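Local coordinates for protein MDM10 isoform 1 (Saccharomyces cerevisiae, PDB 7BTX) that builds part of the ERMES tether joining the endoplasmic reticulum to mitochondria, and takes part in late assembly steps of the outer-membrane TOM translocase, at residues 304-310 / 418-423; 425-430 / 442-448; 22-27 / 209-213; 40-46 / 484-490. All blocks are in the same frame, centred on the assembly; numbering follows the deposited sequence.

Contact 1: 304-310 / 418-423; sequences ESNLSFG and LSTSLR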
# COMPACT_ATOMS: atom_id res chain seq x y z
N GLU D 304 -43.10 -4.17 -6.52
CA GLU D 304 -42.00 -3.27 -6.85
C GLU D 304 -41.53 -3.64 -8.25
O GLU D 304 -40.99 -4.73 -8.47
CB GLU D 304 -40.88 -3.41 -5.82
CG GLU D 304 -39.72 -2.44 -5.95
CD GLU D 304 -38.62 -2.95 -6.85
OE1 GLU D 304 -38.48 -4.19 -6.96
OE2 GLU D 304 -37.89 -2.13 -7.42
N SER D 305 -41.71 -2.73 -9.20
CA SER D 305 -41.36 -3.03 -10.59
C SER D 305 -39.94 -2.60 -10.92
O SER D 305 -39.26 -1.97 -10.11
CB SER D 305 -42.35 -2.35 -11.54
OG SER D 305 -43.58 -3.04 -11.57
N ASN D 306 -39.49 -2.96 -12.12
CA ASN D 306 -38.23 -2.52 -12.69
C ASN D 306 -38.30 -2.72 -14.19
O ASN D 306 -39.05 -3.59 -14.66
CB ASN D 306 -37.05 -3.30 -12.09
CG ASN D 306 -35.73 -2.59 -12.28
OD1 ASN D 306 -35.58 -1.75 -13.16
ND2 ASN D 306 -34.76 -2.94 -11.44
N LEU D 307 -37.56 -1.95 -14.97
CA LEU D 307 -37.63 -2.13 -16.42
C LEU D 307 -36.25 -1.82 -17.00
O LEU D 307 -35.90 -0.68 -17.32
CB LEU D 307 -38.71 -1.26 -17.05
CG LEU D 307 -38.91 -1.43 -18.56
CD1 LEU D 307 -39.56 -2.75 -18.87
CD2 LEU D 307 -39.75 -0.30 -19.11
N SER D 308 -35.45 -2.87 -17.15
CA SER D 308 -34.12 -2.70 -17.72
C SER D 308 -34.20 -2.65 -19.24
O SER D 308 -35.24 -2.90 -19.84
CB SER D 308 -33.21 -3.83 -17.25
OG SER D 308 -33.06 -3.80 -15.84
N PHE D 309 -33.09 -2.30 -19.86
CA PHE D 309 -32.99 -2.25 -21.32
C PHE D 309 -31.57 -2.64 -21.69
O PHE D 309 -30.68 -2.67 -20.84
CB PHE D 309 -33.38 -0.86 -21.84
CG PHE D 309 -34.84 -0.68 -22.06
CD1 PHE D 309 -35.46 -1.22 -23.17
CD2 PHE D 309 -35.60 0.03 -21.15
CE1 PHE D 309 -36.82 -1.06 -23.38
CE2 PHE D 309 -36.96 0.20 -21.35
CZ PHE D 309 -37.56 -0.35 -22.47
N GLY D 310 -31.35 -2.92 -22.97
CA GLY D 310 -30.03 -3.29 -23.44
C GLY D 310 -30.02 -3.38 -24.95
O GLY D 310 -30.87 -4.05 -25.52
N LEU D 418 -25.16 -0.57 -24.60
CA LEU D 418 -25.90 0.25 -23.65
C LEU D 418 -26.75 -0.64 -22.74
O LEU D 418 -27.14 -1.74 -23.12
CB LEU D 418 -26.79 1.26 -24.36
CG LEU D 418 -26.20 2.55 -24.93
CD1 LEU D 418 -25.46 2.33 -26.25
CD2 LEU D 418 -27.30 3.58 -25.10
N SER D 419 -27.04 -0.15 -21.53
CA SER D 419 -27.98 -0.84 -20.66
C SER D 419 -28.62 0.10 -19.64
O SER D 419 -28.01 0.43 -18.62
CB SER D 419 -27.32 -1.99 -19.90
OG SER D 419 -26.45 -1.52 -18.90
N THR D 420 -29.86 0.50 -19.90
CA THR D 420 -30.54 1.45 -19.03
C THR D 420 -31.33 0.71 -17.95
O THR D 420 -32.06 -0.23 -18.24
CB THR D 420 -31.50 2.30 -19.86
OG1 THR D 420 -30.78 2.90 -20.95
CG2 THR D 420 -32.11 3.40 -19.01
N SER D 421 -31.17 1.14 -16.70
CA SER D 421 -32.05 0.67 -15.64
C SER D 421 -33.00 1.80 -15.25
O SER D 421 -32.78 2.95 -15.63
CB SER D 421 -31.25 0.20 -14.43
OG SER D 421 -32.10 -0.21 -13.38
N LEU D 422 -34.06 1.49 -14.50
CA LEU D 422 -35.02 2.53 -14.13
C LEU D 422 -35.23 2.60 -12.62
O LEU D 422 -35.53 3.68 -12.09
CB LEU D 422 -36.36 2.30 -14.83
CG LEU D 422 -36.63 3.12 -16.09
CD1 LEU D 422 -35.78 2.66 -17.26
CD2 LEU D 422 -38.10 3.05 -16.44
N ARG D 423 -35.10 1.48 -11.92
CA ARG D 423 -35.15 1.52 -10.47
C ARG D 423 -33.92 2.19 -9.90
O ARG D 423 -34.01 3.00 -8.96
CB ARG D 423 -35.31 0.10 -9.92
CG ARG D 423 -35.13 -0.04 -8.41
CD ARG D 423 -36.18 0.75 -7.63
NE ARG D 423 -37.53 0.26 -7.88
CZ ARG D 423 -38.63 0.96 -7.59
NH1 ARG D 423 -38.53 2.17 -7.05
NH2 ARG D 423 -39.83 0.45 -7.85
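Two antiparallel neighbours in the wall of the mitochondrial beta-barrel meet here, residues 304-310 lying along 418-423, with the side chains of Glu-304 and Arg-423 meeting at one end and Gly-310 against Ser-419 towards the other. The pairing is irregular: Phe-309 N gives a weak, bent hydrogen bond to Thr-420 O (2.8 Å), while CA-H...O contacts, such as Ser-308 CA to the same Thr-420 O at 3.3 Å, supplement it. Beyond Ser-421, side chains take over. Asn-306 OD1 accepts a weak bond from Arg-423 N at 3.5 Å and another weak one from Leu-307 N, so one side-chain amide oxygen holds both its own chain and the turn after strand 413-420. Arg-423 CB sits against the amide, with Asn-306 ND2 at 3.4 Å. From there the arginine, bent at chi2 (62°) and chi3 (63°), curls on to Glu-304. The carboxylate meets the guanidinium in a salt bridge between Glu-304 OE2 and Arg-423 NE, modelled so short that its exact length is doubtful, with the two planes 46° apart. Strand 292-297 flanks 304-310 on its other side, where Tyr-296 OH bonds Ser-305 OG, and strand 426-434 flanks 418-423. Ser-305 O lies at the edge of the guanidinium, near its plane, and takes a weak bond from Arg-423 NH2 at 3.4 Å.

Contact 2: 425-430 / 442-448; sequences KTLKLL and AGTELVF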
# COMPACT_ATOMS: atom_id res chain seq x y z
N LYS D 425 -31.89 3.95 -12.02
CA LYS D 425 -31.81 5.12 -12.90
C LYS D 425 -30.38 5.36 -13.39
O LYS D 425 -29.82 6.45 -13.24
CB LYS D 425 -32.40 6.37 -12.22
CG LYS D 425 -32.97 7.42 -13.18
CD LYS D 425 -33.66 6.80 -14.39
CE LYS D 425 -34.17 7.87 -15.34
NZ LYS D 425 -34.51 7.32 -16.68
N THR D 426 -29.81 4.32 -13.98
CA THR D 426 -28.45 4.37 -14.48
C THR D 426 -28.45 4.23 -16.00
O THR D 426 -29.48 3.99 -16.62
CB THR D 426 -27.58 3.27 -13.86
OG1 THR D 426 -28.17 1.99 -14.12
CG2 THR D 426 -27.46 3.47 -12.37
N LEU D 427 -27.27 4.39 -16.58
CA LEU D 427 -27.08 4.19 -18.01
C LEU D 427 -25.63 3.77 -18.20
O LEU D 427 -24.73 4.61 -18.16
CB LEU D 427 -27.41 5.44 -18.80
CG LEU D 427 -27.06 5.47 -20.29
CD1 LEU D 427 -27.77 4.36 -21.03
CD2 LEU D 427 -27.41 6.80 -20.90
N LYS D 428 -25.40 2.47 -18.36
CA LYS D 428 -24.06 1.97 -18.61
C LYS D 428 -23.78 1.97 -20.10
O LYS D 428 -24.61 1.54 -20.90
CB LYS D 428 -23.90 0.56 -18.06
CG LYS D 428 -24.02 0.47 -16.56
CD LYS D 428 -24.69 -0.81 -16.13
CE LYS D 428 -23.84 -2.01 -16.47
NZ LYS D 428 -24.48 -3.28 -16.03
N LEU D 429 -22.61 2.48 -20.47
CA LEU D 429 -22.13 2.40 -21.84
C LEU D 429 -20.81 1.65 -21.85
O LEU D 429 -20.05 1.72 -20.88
CB LEU D 429 -21.94 3.79 -22.46
CG LEU D 429 -23.15 4.71 -22.57
CD1 LEU D 429 -23.17 5.72 -21.44
CD2 LEU D 429 -23.12 5.41 -23.91
N LEU D 430 -20.54 0.94 -22.93
CA LEU D 430 -19.33 0.15 -23.02
C LEU D 430 -18.95 -0.03 -24.47
O LEU D 430 -19.77 -0.48 -25.27
CB LEU D 430 -19.49 -1.21 -22.35
CG LEU D 430 -18.25 -2.10 -22.27
CD1 LEU D 430 -17.32 -1.62 -21.18
CD2 LEU D 430 -18.64 -3.53 -22.03
N ALA D 442 -13.28 0.50 -23.36
CA ALA D 442 -13.65 1.73 -22.68
C ALA D 442 -15.12 1.67 -22.28
O ALA D 442 -15.96 1.21 -23.05
CB ALA D 442 -13.40 2.94 -23.56
N GLY D 443 -15.43 2.16 -21.08
CA GLY D 443 -16.80 2.11 -20.62
C GLY D 443 -17.11 3.03 -19.46
O GLY D 443 -16.29 3.19 -18.56
N THR D 444 -18.30 3.63 -19.46
CA THR D 444 -18.71 4.55 -18.42
C THR D 444 -20.10 4.19 -17.92
O THR D 444 -20.82 3.39 -18.53
CB THR D 444 -18.70 6.00 -18.91
OG1 THR D 444 -19.02 6.87 -17.81
CG2 THR D 444 -19.71 6.20 -20.00
N GLU D 445 -20.47 4.81 -16.81
CA GLU D 445 -21.80 4.68 -16.23
C GLU D 445 -22.28 6.06 -15.84
O GLU D 445 -21.50 6.89 -15.38
CB GLU D 445 -21.79 3.75 -15.01
CG GLU D 445 -23.16 3.42 -14.47
CD GLU D 445 -23.11 2.54 -13.25
OE1 GLU D 445 -22.01 2.34 -12.70
OE2 GLU D 445 -24.17 2.03 -12.83
N LEU D 446 -23.56 6.33 -16.05
CA LEU D 446 -24.14 7.61 -15.67
C LEU D 446 -25.25 7.36 -14.65
O LEU D 446 -25.79 6.26 -14.55
CB LEU D 446 -24.69 8.35 -16.88
CG LEU D 446 -23.77 8.40 -18.10
CD1 LEU D 446 -24.43 9.12 -19.25
CD2 LEU D 446 -22.47 9.08 -17.76
N VAL D 447 -25.55 8.38 -13.86
CA VAL D 447 -26.66 8.34 -12.90
C VAL D 447 -27.49 9.60 -13.11
O VAL D 447 -26.97 10.71 -13.00
CB VAL D 447 -26.17 8.24 -11.45
CG1 VAL D 447 -27.32 8.43 -10.49
CG2 VAL D 447 -25.50 6.91 -11.20
N PHE D 448 -28.77 9.43 -13.40
CA PHE D 448 -29.58 10.48 -13.99
C PHE D 448 -30.37 11.30 -12.98
O PHE D 448 -31.19 12.13 -13.40
CB PHE D 448 -30.53 9.89 -15.03
CG PHE D 448 -29.96 9.88 -16.41
CD1 PHE D 448 -30.13 10.96 -17.25
CD2 PHE D 448 -29.24 8.79 -16.86
CE1 PHE D 448 -29.61 10.95 -18.53
CE2 PHE D 448 -28.71 8.77 -18.13
CZ PHE D 448 -28.90 9.86 -18.97
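Leu-427 and Leu-446 face each other as a hydrogen-bonded pair in an antiparallel beta hairpin, formed by strands 426-434 and 439-447 of the barrel wall. Each donates to the other: Leu-427 N to Leu-446 O at 3.1 Å, and Leu-446 N to Leu-427 O at 3.0 Å. Leu-429 and Thr-444 repeat the reciprocal pattern, and Leu-429 N reaches Thr-444 O at 2.8 Å with a straighter N-H...O angle of 167°. At the far end of the ladder Phe-448 N bonds Lys-425 O. Side chains alternate between the two faces. On that of Leu-427, Leu-429, Thr-444 and Leu-446, the contacts are largely apolar, and Leu-429 CD1 lies beside Thr-444 CG2 at 3.8 Å. On the other, Lys-428 and Glu-445 run side by side through their aliphatic parts, CG to CG at 3.7 Å, yet the charged ends diverge, Lys-428 NZ staying 6.2 Å from Glu-445 OE2. With CG anti to the backbone N (chi1 -172°) and the chain extended, Glu-445 carries OE2 to Thr-426 CG2, 3.6 Å away. Further out, Lys-428 NZ bonds Leu-35 O and Phe-37 O and makes a cation-pi contact with the Phe-37 ring, consistent with its turning away, while Glu-445 packs on Lys-484. Back on the apolar face, Leu-427 brings CB to the edge of the Phe-448 ring, 3.6 Å from CE2.

Contact 3: 22-27 / 209-213; sequences NSYEDI and RVLHN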
# COMPACT_ATOMS: atom_id res chain seq x y z
N ASN D 22 -29.02 -26.21 -23.91
CA ASN D 22 -30.04 -26.85 -23.09
C ASN D 22 -29.73 -26.82 -21.60
O ASN D 22 -30.42 -27.49 -20.83
CB ASN D 22 -30.25 -28.29 -23.55
CG ASN D 22 -31.16 -28.40 -24.74
OD1 ASN D 22 -30.71 -28.70 -25.85
ND2 ASN D 22 -32.45 -28.16 -24.53
N SER D 23 -28.72 -26.08 -21.16
CA SER D 23 -28.38 -26.06 -19.75
C SER D 23 -29.22 -25.02 -19.03
O SER D 23 -29.61 -24.01 -19.62
CB SER D 23 -26.89 -25.75 -19.57
OG SER D 23 -26.52 -25.83 -18.21
N TYR D 24 -29.50 -25.26 -17.75
CA TYR D 24 -30.23 -24.29 -16.94
C TYR D 24 -29.25 -23.33 -16.27
O TYR D 24 -29.30 -23.10 -15.06
CB TYR D 24 -31.09 -25.00 -15.90
CG TYR D 24 -32.18 -24.15 -15.29
CD1 TYR D 24 -33.26 -23.74 -16.05
CD2 TYR D 24 -32.14 -23.78 -13.95
CE1 TYR D 24 -34.26 -22.96 -15.50
CE2 TYR D 24 -33.12 -23.00 -13.40
CZ TYR D 24 -34.18 -22.59 -14.17
OH TYR D 24 -35.17 -21.82 -13.61
N GLU D 25 -28.32 -22.77 -17.04
CA GLU D 25 -27.55 -21.63 -16.60
C GLU D 25 -27.37 -20.71 -17.79
O GLU D 25 -26.84 -19.60 -17.68
CB GLU D 25 -26.20 -22.06 -16.01
CG GLU D 25 -25.41 -22.98 -16.91
CD GLU D 25 -23.99 -23.18 -16.44
OE1 GLU D 25 -23.60 -22.55 -15.43
OE2 GLU D 25 -23.26 -23.97 -17.07
N ASP D 26 -27.82 -21.19 -18.95
CA ASP D 26 -27.80 -20.42 -20.19
C ASP D 26 -29.21 -20.21 -20.70
O ASP D 26 -29.42 -19.98 -21.90
CB ASP D 26 -26.96 -21.12 -21.26
CG ASP D 26 -25.49 -21.17 -20.90
OD1 ASP D 26 -25.00 -22.26 -20.57
OD2 ASP D 26 -24.82 -20.11 -20.97
N ILE D 27 -30.20 -20.30 -19.81
CA ILE D 27 -31.59 -20.11 -20.18
C ILE D 27 -31.88 -18.61 -20.19
O ILE D 27 -32.54 -18.10 -21.11
CB ILE D 27 -32.53 -20.92 -19.25
CG1 ILE D 27 -33.99 -20.68 -19.59
CG2 ILE D 27 -32.22 -20.71 -17.77
CD1 ILE D 27 -34.87 -21.83 -19.22
N ARG D 209 -30.87 -29.66 -11.46
CA ARG D 209 -31.39 -28.81 -12.52
C ARG D 209 -32.00 -29.71 -13.57
O ARG D 209 -31.63 -30.87 -13.69
CB ARG D 209 -30.31 -27.95 -13.19
CG ARG D 209 -29.65 -26.90 -12.33
CD ARG D 209 -28.70 -26.11 -13.20
NE ARG D 209 -27.60 -25.52 -12.45
CZ ARG D 209 -26.36 -25.42 -12.91
NH1 ARG D 209 -25.41 -24.87 -12.16
NH2 ARG D 209 -26.06 -25.89 -14.11
N VAL D 210 -32.92 -29.15 -14.35
CA VAL D 210 -33.53 -29.86 -15.47
C VAL D 210 -34.02 -28.80 -16.44
O VAL D 210 -34.39 -27.70 -16.03
CB VAL D 210 -34.64 -30.82 -15.00
CG1 VAL D 210 -35.79 -30.08 -14.34
CG2 VAL D 210 -35.14 -31.71 -16.13
N LEU D 211 -33.95 -29.09 -17.73
CA LEU D 211 -34.46 -28.19 -18.76
C LEU D 211 -35.10 -29.04 -19.84
O LEU D 211 -34.41 -29.56 -20.72
CB LEU D 211 -33.34 -27.31 -19.32
CG LEU D 211 -33.68 -26.15 -20.25
CD1 LEU D 211 -32.77 -24.99 -19.96
CD2 LEU D 211 -33.51 -26.53 -21.71
N HIS D 212 -36.42 -29.19 -19.76
CA HIS D 212 -37.15 -30.07 -20.66
C HIS D 212 -37.55 -29.28 -21.89
O HIS D 212 -38.49 -28.49 -21.87
CB HIS D 212 -38.36 -30.67 -19.96
CG HIS D 212 -38.98 -31.81 -20.70
ND1 HIS D 212 -38.94 -33.11 -20.24
CD2 HIS D 212 -39.65 -31.85 -21.88
CE1 HIS D 212 -39.56 -33.90 -21.10
NE2 HIS D 212 -40.00 -33.16 -22.10
N ASN D 213 -36.84 -29.51 -22.98
CA ASN D 213 -37.19 -28.89 -24.25
C ASN D 213 -38.41 -29.57 -24.85
O ASN D 213 -38.55 -30.79 -24.83
CB ASN D 213 -36.01 -28.98 -25.21
CG ASN D 213 -36.17 -28.09 -26.42
OD1 ASN D 213 -37.07 -27.26 -26.47
ND2 ASN D 213 -35.29 -28.26 -27.40
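Leu-211, on a strand of the barrel wall, drives its side chain into the loop 22-27 that follows helix 5-16; in porin-like barrels of this kind the N-terminal region typically lies within the pore. Its CB rests 3.3 Å from Asn-22 O. CG, carried towards the loop by a chi1 of -171° that sets it anti to the backbone N, stays close to the same oxygen. Of the methyls, CD2 meets Asn-22 ND2 at 3.4 Å, the two side chains crossing at about a right angle. CD1 reaches Ser-23 O at 3.3 Å, sits 3.9 Å from Ile-27 CD1, and comes to the edge of the Tyr-24 ring at CD1 of that residue (4.1 Å). Tyr-24 is itself the centre of an inverse gamma turn, and its OH is anchored by Thr-251 and Ser-249 of a more distant strand. Two residues back, Arg-209 also points at the loop: its extended chain lays CD against Tyr-24 CB at 3.8 Å. The guanidinium is salt-bridged to Glu-196, and Glu-25 OE1, 4.4 Å from Arg-209 NH2, lies well out of its plane, so it probably adds no more than a charge attraction. Replacing Arg-209 with a serine would probably leave Glu-196 without its mate and open a gap beside Tyr-24. Over one face of the guanidinium sits Glu-25 CB.

Contact 4: 40-46 / 484-490; sequences PSAIHLQ and KFGIQFQ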
# COMPACT_ATOMS: atom_id res chain seq x y z
N PRO D 40 -15.44 -1.10 -16.44
CA PRO D 40 -14.17 -0.91 -15.73
C PRO D 40 -14.21 0.34 -14.86
O PRO D 40 -14.90 1.31 -15.16
CB PRO D 40 -13.15 -0.77 -16.86
CG PRO D 40 -13.82 -1.33 -18.06
CD PRO D 40 -15.26 -1.03 -17.90
N SER D 41 -13.47 0.29 -13.76
CA SER D 41 -13.51 1.36 -12.76
C SER D 41 -12.21 2.15 -12.71
O SER D 41 -12.10 3.13 -11.96
CB SER D 41 -13.84 0.80 -11.39
OG SER D 41 -12.87 -0.16 -10.99
N ALA D 42 -11.22 1.76 -13.51
CA ALA D 42 -9.92 2.43 -13.56
C ALA D 42 -9.24 2.02 -14.85
O ALA D 42 -9.73 1.15 -15.58
CB ALA D 42 -9.04 2.06 -12.36
N ILE D 43 -8.09 2.64 -15.13
CA ILE D 43 -7.28 2.23 -16.26
C ILE D 43 -6.56 0.94 -15.89
O ILE D 43 -5.89 0.85 -14.86
CB ILE D 43 -6.28 3.32 -16.65
CG1 ILE D 43 -6.95 4.69 -16.62
CG2 ILE D 43 -5.70 3.04 -18.02
CD1 ILE D 43 -8.00 4.88 -17.67
N HIS D 44 -6.71 -0.08 -16.74
CA HIS D 44 -6.29 -1.43 -16.40
C HIS D 44 -5.59 -2.04 -17.60
O HIS D 44 -6.17 -2.10 -18.69
CB HIS D 44 -7.49 -2.27 -15.98
CG HIS D 44 -7.14 -3.63 -15.46
ND1 HIS D 44 -7.05 -3.91 -14.12
CD2 HIS D 44 -6.87 -4.79 -16.11
CE1 HIS D 44 -6.72 -5.18 -13.96
NE2 HIS D 44 -6.61 -5.74 -15.15
N LEU D 45 -4.35 -2.49 -17.41
CA LEU D 45 -3.58 -3.12 -18.48
C LEU D 45 -3.42 -4.60 -18.17
O LEU D 45 -3.44 -5.01 -17.01
CB LEU D 45 -2.21 -2.47 -18.64
CG LEU D 45 -2.09 -1.12 -19.34
CD1 LEU D 45 -2.44 0.05 -18.43
CD2 LEU D 45 -0.71 -0.94 -19.91
N GLN D 46 -3.27 -5.40 -19.22
CA GLN D 46 -3.15 -6.84 -19.06
C GLN D 46 -2.42 -7.42 -20.26
O GLN D 46 -2.71 -7.05 -21.40
CB GLN D 46 -4.52 -7.50 -18.90
CG GLN D 46 -4.47 -9.01 -18.90
CD GLN D 46 -5.71 -9.64 -18.36
OE1 GLN D 46 -6.64 -8.95 -17.94
NE2 GLN D 46 -5.75 -10.96 -18.35
N LYS D 484 -17.86 6.01 -12.14
CA LYS D 484 -16.96 4.93 -12.59
C LYS D 484 -16.71 4.84 -14.10
O LYS D 484 -17.12 3.88 -14.75
CB LYS D 484 -17.38 3.55 -12.03
CG LYS D 484 -18.81 3.02 -12.18
CD LYS D 484 -18.94 1.67 -11.51
CE LYS D 484 -17.88 0.70 -11.99
NZ LYS D 484 -17.80 -0.52 -11.13
N PHE D 485 -16.03 5.83 -14.66
CA PHE D 485 -15.39 5.66 -15.96
C PHE D 485 -14.24 4.64 -15.85
O PHE D 485 -13.68 4.43 -14.77
CB PHE D 485 -14.86 7.01 -16.46
CG PHE D 485 -14.29 6.96 -17.85
CD1 PHE D 485 -15.12 6.82 -18.96
CD2 PHE D 485 -12.92 7.05 -18.06
CE1 PHE D 485 -14.60 6.77 -20.24
CE2 PHE D 485 -12.39 7.00 -19.33
CZ PHE D 485 -13.23 6.87 -20.42
N GLY D 486 -13.91 4.01 -16.97
CA GLY D 486 -12.78 3.10 -16.99
C GLY D 486 -12.36 2.64 -18.38
O GLY D 486 -13.20 2.47 -19.25
N ILE D 487 -11.06 2.46 -18.58
CA ILE D 487 -10.52 1.92 -19.82
C ILE D 487 -9.79 0.62 -19.47
O ILE D 487 -9.32 0.44 -18.35
CB ILE D 487 -9.60 2.93 -20.55
CG1 ILE D 487 -10.26 4.30 -20.60
CG2 ILE D 487 -9.35 2.54 -21.99
CD1 ILE D 487 -9.38 5.39 -21.15
N GLN D 488 -9.73 -0.30 -20.43
CA GLN D 488 -9.12 -1.60 -20.19
C GLN D 488 -8.34 -2.07 -21.41
O GLN D 488 -8.92 -2.61 -22.35
CB GLN D 488 -10.20 -2.62 -19.83
CG GLN D 488 -9.68 -3.99 -19.49
CD GLN D 488 -10.44 -4.62 -18.35
OE1 GLN D 488 -11.30 -3.99 -17.74
NE2 GLN D 488 -10.13 -5.87 -18.06
N PHE D 489 -7.03 -1.87 -21.39
CA PHE D 489 -6.17 -2.35 -22.46
C PHE D 489 -5.76 -3.79 -22.18
O PHE D 489 -5.64 -4.21 -21.02
CB PHE D 489 -4.93 -1.47 -22.62
CG PHE D 489 -5.23 -0.01 -22.76
CD1 PHE D 489 -5.27 0.82 -21.64
CD2 PHE D 489 -5.46 0.55 -24.00
CE1 PHE D 489 -5.54 2.16 -21.77
CE2 PHE D 489 -5.73 1.89 -24.13
CZ PHE D 489 -5.77 2.70 -23.02
N GLN D 490 -5.52 -4.55 -23.24
CA GLN D 490 -5.30 -5.98 -23.09
C GLN D 490 -4.59 -6.51 -24.32
O GLN D 490 -4.96 -6.18 -25.44
CB GLN D 490 -6.63 -6.71 -22.88
CG GLN D 490 -6.57 -8.20 -23.01
CD GLN D 490 -7.77 -8.86 -22.39
OE1 GLN D 490 -8.42 -8.28 -21.52
NE2 GLN D 490 -8.07 -10.06 -22.84
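Ile-43 and Ile-487 lie side by side and point the same way, CD1 of Ile-43 touching CG1 of Ile-487 at 3.7 Å. Next to them the ring of Phe-489 runs in the same direction as Ile-43, whose CG2 meets its edge in plane, 3.9 Å from CE1. Alternate residues project to the other side, where the partners are polar. There the His-44 imidazole and the Gln-488 amide also lie alongside one another, planes 42° apart, with Gln-488 NE2 3.9 Å from His-44 CD2. A bend at chi2 (142°) carries OE1 of Gln-488 to the Pro-40 ring, 3.7 Å from CG, the two side chains crossing at about a right angle. An alanine in place of Gln-488 is likely to open a gap between the Pro-40 ring and the imidazole, leaving the latter freer to turn. Gln-46 and Gln-490 continue the row, amide planes 28° apart. Weak backbone bonds join His-44 to both neighbours of Gln-488: its N donates to Ile-487 O, and its O accepts from Phe-489 N at 2.8 Å. That pattern marks parallel chains, leading into the pairing of first strand 44-48 with last strand 491-492 that closes mitochondrial porin-type barrels.

How the contacts relate
Contacts 1, 2 and 4 are surface contacts, and contact 2 touches each of the others. Strands 413-420 and 426-434 are neighbours, so Ser-419 N probably bonds Lys-428 O between contacts 1 and 2, and Gly-443 N probably bonds Gly-486 O between contacts 2 and 4. Contact 2 is a local hairpin with a regular backbone ladder, contact 1 an irregular antiparallel seam finished by a salt bridge, and contact 4 a parallel seam across almost the whole sequence. Contact 3 is more buried, its centre about 32 Å from that of contact 2; strand side chains pack on a loop without hydrogen bonds. Contacts 1 and 3 involve opposite edge strands, 306-307 and 209-211, of one sheet.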